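Local coordinates for protein lamina-associated polypeptide 2 isoforms alpha/zeta (Mus musculus, PDB 2V0X) that forms a homodimer through a coiled-coil domain and, as a lamina-associated nuclear protein, probably links A-type lamins to chromatin, at the interface of chains A and B. Numbering follows the deposited sequence. Chains: chain A/B, Lamina-associated polypeptide 2 isoforms alpha/zeta.

Contact 1 and contact 2 lie about 56 Å apart, measured between the centres of their C-alpha atoms, and mark opposite reaches of one elongated dimer interface. Both draw on helices 100-146 and 152-196: contact 1 takes the end of the first helix, the connecting loop and the start of the second, whereas contact 2 takes the beginning of the first and the end of the second. Each helix hairpin therefore meets its partner both at the turn and far from it. Contacts this widely spaced set the course of one hairpin against the other, with the two copies of each helix running the same way in the coiled-coil dimer.

Contact 1: the interface of chains A and B. Residues chain A 145, 149; chain B 149-150, 152.
A:Pro149 and B:Pro149 meet across the interface with unlike backbones, psi being 77° in A:Pro149 and -26° in B:Pro149, so the two loops depart locally from exact two-fold symmetry. The proline rings also pucker in opposite senses, as the opposite signs of their chi1 angles show. Their beta carbons form the apolar core of the patch, A:Pro149 CB standing 3.6 Å from B:Pro149 CB. The ring of A:Pro149 also brings its CG to 3.6 Å from the carbonyl O of B:Pro149, while B:Pro149 CG lies 3.9 Å from the carbonyl O of A:Pro149. Each ring thus leans on the backbone of the other proline. Burial is unequal: the partner hides 59 Å² of A:Pro149 but 21 Å² of B:Pro149. B:Ser150 adds a looser backbone contact, its N being 4.3 Å from A:Pro149 CB.

A second, lighter contact runs from A:Ile145 to B:Ala152. The short branch of A:Ile145 does the touching: CG2 lies anti to the backbone N, with CG1 placed beside that N at chi1 -75°. This carries the methyl to 4.1 Å from B:Ala152 CA, and B:Ala152 CB comes within 4.2 Å of the same CG2. The small side chain of B:Ala152 probably helps the isoleucine methyl come near the backbone of the partner helix. Together the five residues bury 120 Å².

In the fold, A:Ile145 belongs to the last turn of helix 100-146 and B:Ala152 begins helix 152-196; the prolines and B:Ser150 lie in the connecting loops. The patch therefore caps one end of the coiled-coil dimer, where both hairpins reverse direction.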
loop_
_atom_site.group_PDB
_atom_site.type_symbol
_atom_site.label_atom_id
_atom_site.label_comp_id
_atom_site.label_asym_id
_atom_site.label_seq_id
_atom_site.Cartn_x
_atom_site.Cartn_y
_atom_site.Cartn_z
ATOM N N ILE A 145 34.048 3.119 17.676
ATOM C CA ILE A 145 34.413 1.897 18.387
ATOM C C ILE A 145 35.769 1.369 17.922
ATOM O O ILE A 145 36.548 0.851 18.723
ATOM C CB ILE A 145 33.329 0.802 18.195
ATOM C CG1 ILE A 145 32.099 1.138 19.044
ATOM C CG2 ILE A 145 33.872 -0.586 18.546
ATOM C CD1 ILE A 145 30.918 0.211 18.809
ATOM N N PRO A 149 38.725 1.342 21.498
ATOM C CA PRO A 149 37.517 1.132 22.302
ATOM C C PRO A 149 37.615 1.785 23.685
ATOM O O PRO A 149 37.862 1.117 24.694
ATOM C CB PRO A 149 37.427 -0.394 22.382
ATOM C CG PRO A 149 38.865 -0.825 22.320
ATOM C CD PRO A 149 39.399 0.059 21.225
ATOM N N PRO B 149 35.015 -2.780 26.601
ATOM C CA PRO B 149 35.223 -2.223 25.261
ATOM C C PRO B 149 36.219 -3.002 24.409
ATOM O O PRO B 149 36.143 -2.981 23.179
ATOM C CB PRO B 149 35.721 -0.812 25.559
ATOM C CG PRO B 149 34.986 -0.462 26.798
ATOM C CD PRO B 149 35.154 -1.719 27.617
ATOM N N SER B 150 37.142 -3.697 25.067
ATOM C CA SER B 150 38.152 -4.496 24.381
ATOM C C SER B 150 37.543 -5.372 23.282
ATOM O O SER B 150 38.186 -5.637 22.263
ATOM C CB SER B 150 38.898 -5.372 25.392
ATOM O OG SER B 150 38.017 -6.277 26.039
ATOM N N ALA B 152 35.990 -4.957 20.803
ATOM C CA ALA B 152 35.719 -4.126 19.638
ATOM C C ALA B 152 35.255 -4.929 18.427
ATOM O O ALA B 152 34.211 -4.629 17.849
ATOM C CB ALA B 152 36.954 -3.305 19.284
#

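Contact 2: the interface of chains A and B. Residues chain A 106, 109-110, 113, 190-191; chain B 110, 113, 190-191.
Helices 100-146 of chains A and B meet through A:Leu110 and B:Leu110, and each of these leucines also packs against helix 152-196 of the other chain. The two leucine side chains lie roughly perpendicular to each other, with A:Leu110 CD2 3.6 Å from B:Leu110 CD2. Their other methyls turn outward to the second helices: A:Leu110 CD1 lies 4.0 Å from B:Gly190 CA, where the lack of a side chain probably lets the methyl come near the backbone. In A:Leu110, CG sits opposite the carbonyl carbon (chi1 -71°), which sets it towards chain B; chi2 then sends CD2 to B:Leu110 and CD1 to B:Gly190 and B:Arg191.

The aliphatic stem of B:Arg191 runs antiparallel alongside A:Leu110, with B:Arg191 CG 3.4 Å from A:Leu110 CB. The twin pair, A:Arg191 CG and B:Leu110 CB, stands at 3.6 Å. An alanine at A:Leu110 would keep the CB contact with B:Arg191 but would probably leave B:Leu110 CD2 without its methyl partner and open a gap beside B:Gly190 and the B:Arg191 stem.

A:Leu106 CD1 reaches B:Leu110 CD1 at 4.0 Å. Nearby, A:Ser113 OG donates to A:Ala109 O at 2.8 Å, approaching at 137° and 38° above the carbonyl plane, so its hydroxyl is tied to its own helix.

This leucine-centred patch, hiding 179 Å², joins four helices and helps hold the LAP2alpha dimer together.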
loop_
_atom_site.group_PDB
_atom_site.type_symbol
_atom_site.label_atom_id
_atom_site.label_comp_id
_atom_site.label_asym_id
_atom_site.label_seq_id
_atom_site.Cartn_x
_atom_site.Cartn_y
_atom_site.Cartn_z
ATOM N N LEU A 106 -18.678 3.140 -6.473
ATOM C CA LEU A 106 -17.485 2.620 -7.113
ATOM C C LEU A 106 -16.390 3.705 -7.110
ATOM O O LEU A 106 -15.218 3.422 -6.812
ATOM C CB LEU A 106 -17.785 2.142 -8.540
ATOM C CG LEU A 106 -18.286 0.703 -8.744
ATOM C CD1 LEU A 106 -17.289 -0.278 -8.157
ATOM C CD2 LEU A 106 -19.620 0.483 -8.084
ATOM N N ALA A 109 -14.896 3.973 -3.654
ATOM C CA ALA A 109 -14.012 2.845 -3.384
ATOM C C ALA A 109 -12.663 3.060 -4.053
ATOM O O ALA A 109 -11.602 2.864 -3.439
ATOM C CB ALA A 109 -14.637 1.541 -3.882
ATOM N N LEU A 110 -12.692 3.424 -5.332
ATOM C CA LEU A 110 -11.448 3.644 -6.045
ATOM C C LEU A 110 -10.660 4.824 -5.468
ATOM O O LEU A 110 -9.428 4.799 -5.448
ATOM C CB LEU A 110 -11.706 3.828 -7.544
ATOM C CG LEU A 110 -12.124 2.567 -8.312
ATOM C CD1 LEU A 110 -12.747 2.918 -9.640
ATOM C CD2 LEU A 110 -10.952 1.616 -8.484
ATOM N N SER A 113 -9.024 3.644 -2.271
ATOM C CA SER A 113 -7.920 2.740 -2.577
ATOM C C SER A 113 -6.692 3.598 -2.896
ATOM O O SER A 113 -5.572 3.305 -2.465
ATOM C CB SER A 113 -8.237 1.864 -3.806
ATOM O OG SER A 113 -9.412 1.094 -3.627
ATOM N N GLY A 190 -15.787 -2.030 -3.041
ATOM C CA GLY A 190 -16.068 -1.674 -4.418
ATOM C C GLY A 190 -16.562 -2.854 -5.236
ATOM O O GLY A 190 -17.500 -2.708 -6.040
ATOM N N ARG A 191 -15.938 -4.018 -5.053
ATOM C CA ARG A 191 -16.325 -5.202 -5.815
ATOM C C ARG A 191 -17.665 -5.757 -5.372
ATOM O O ARG A 191 -18.320 -6.470 -6.120
ATOM C CB ARG A 191 -15.224 -6.282 -5.769
ATOM C CG ARG A 191 -13.931 -5.848 -6.489
ATOM C CD ARG A 191 -12.813 -6.878 -6.387
ATOM N NE ARG A 191 -13.199 -8.207 -6.877
ATOM C CZ ARG A 191 -12.999 -9.330 -6.191
ATOM N NH1 ARG A 191 -12.416 -9.281 -4.994
ATOM N NH2 ARG A 191 -13.406 -10.501 -6.677
ATOM N N LEU B 110 -9.965 -3.005 -9.305
ATOM C CA LEU B 110 -10.135 -3.207 -7.863
ATOM C C LEU B 110 -9.348 -4.431 -7.370
ATOM O O LEU B 110 -8.847 -4.440 -6.240
ATOM C CB LEU B 110 -11.625 -3.337 -7.493
ATOM C CG LEU B 110 -12.540 -2.118 -7.729
ATOM C CD1 LEU B 110 -14.000 -2.529 -7.899
ATOM C CD2 LEU B 110 -12.391 -1.114 -6.612
ATOM N N SER B 113 -5.797 -3.431 -7.253
ATOM C CA SER B 113 -5.605 -2.557 -6.099
ATOM C C SER B 113 -5.408 -3.431 -4.853
ATOM O O SER B 113 -4.516 -3.192 -4.047
ATOM C CB SER B 113 -6.817 -1.648 -5.887
ATOM O OG SER B 113 -6.923 -0.686 -6.931
ATOM N N GLY B 190 -9.163 2.274 -13.133
ATOM C CA GLY B 190 -10.554 1.985 -12.869
ATOM C C GLY B 190 -11.420 3.225 -13.029
ATOM O O GLY B 190 -12.467 3.175 -13.685
ATOM N N ARG B 191 -10.963 4.347 -12.474
ATOM C CA ARG B 191 -11.717 5.596 -12.546
ATOM C C ARG B 191 -11.774 6.204 -13.940
ATOM O O ARG B 191 -12.740 6.892 -14.264
ATOM C CB ARG B 191 -11.214 6.619 -11.505
ATOM C CG ARG B 191 -11.458 6.177 -10.053
ATOM C CD ARG B 191 -10.860 7.152 -9.038
ATOM N NE ARG B 191 -11.524 8.452 -9.042
ATOM C CZ ARG B 191 -10.896 9.621 -9.131
ATOM N NH1 ARG B 191 -9.576 9.662 -9.236
ATOM N NH2 ARG B 191 -11.585 10.756 -9.071
#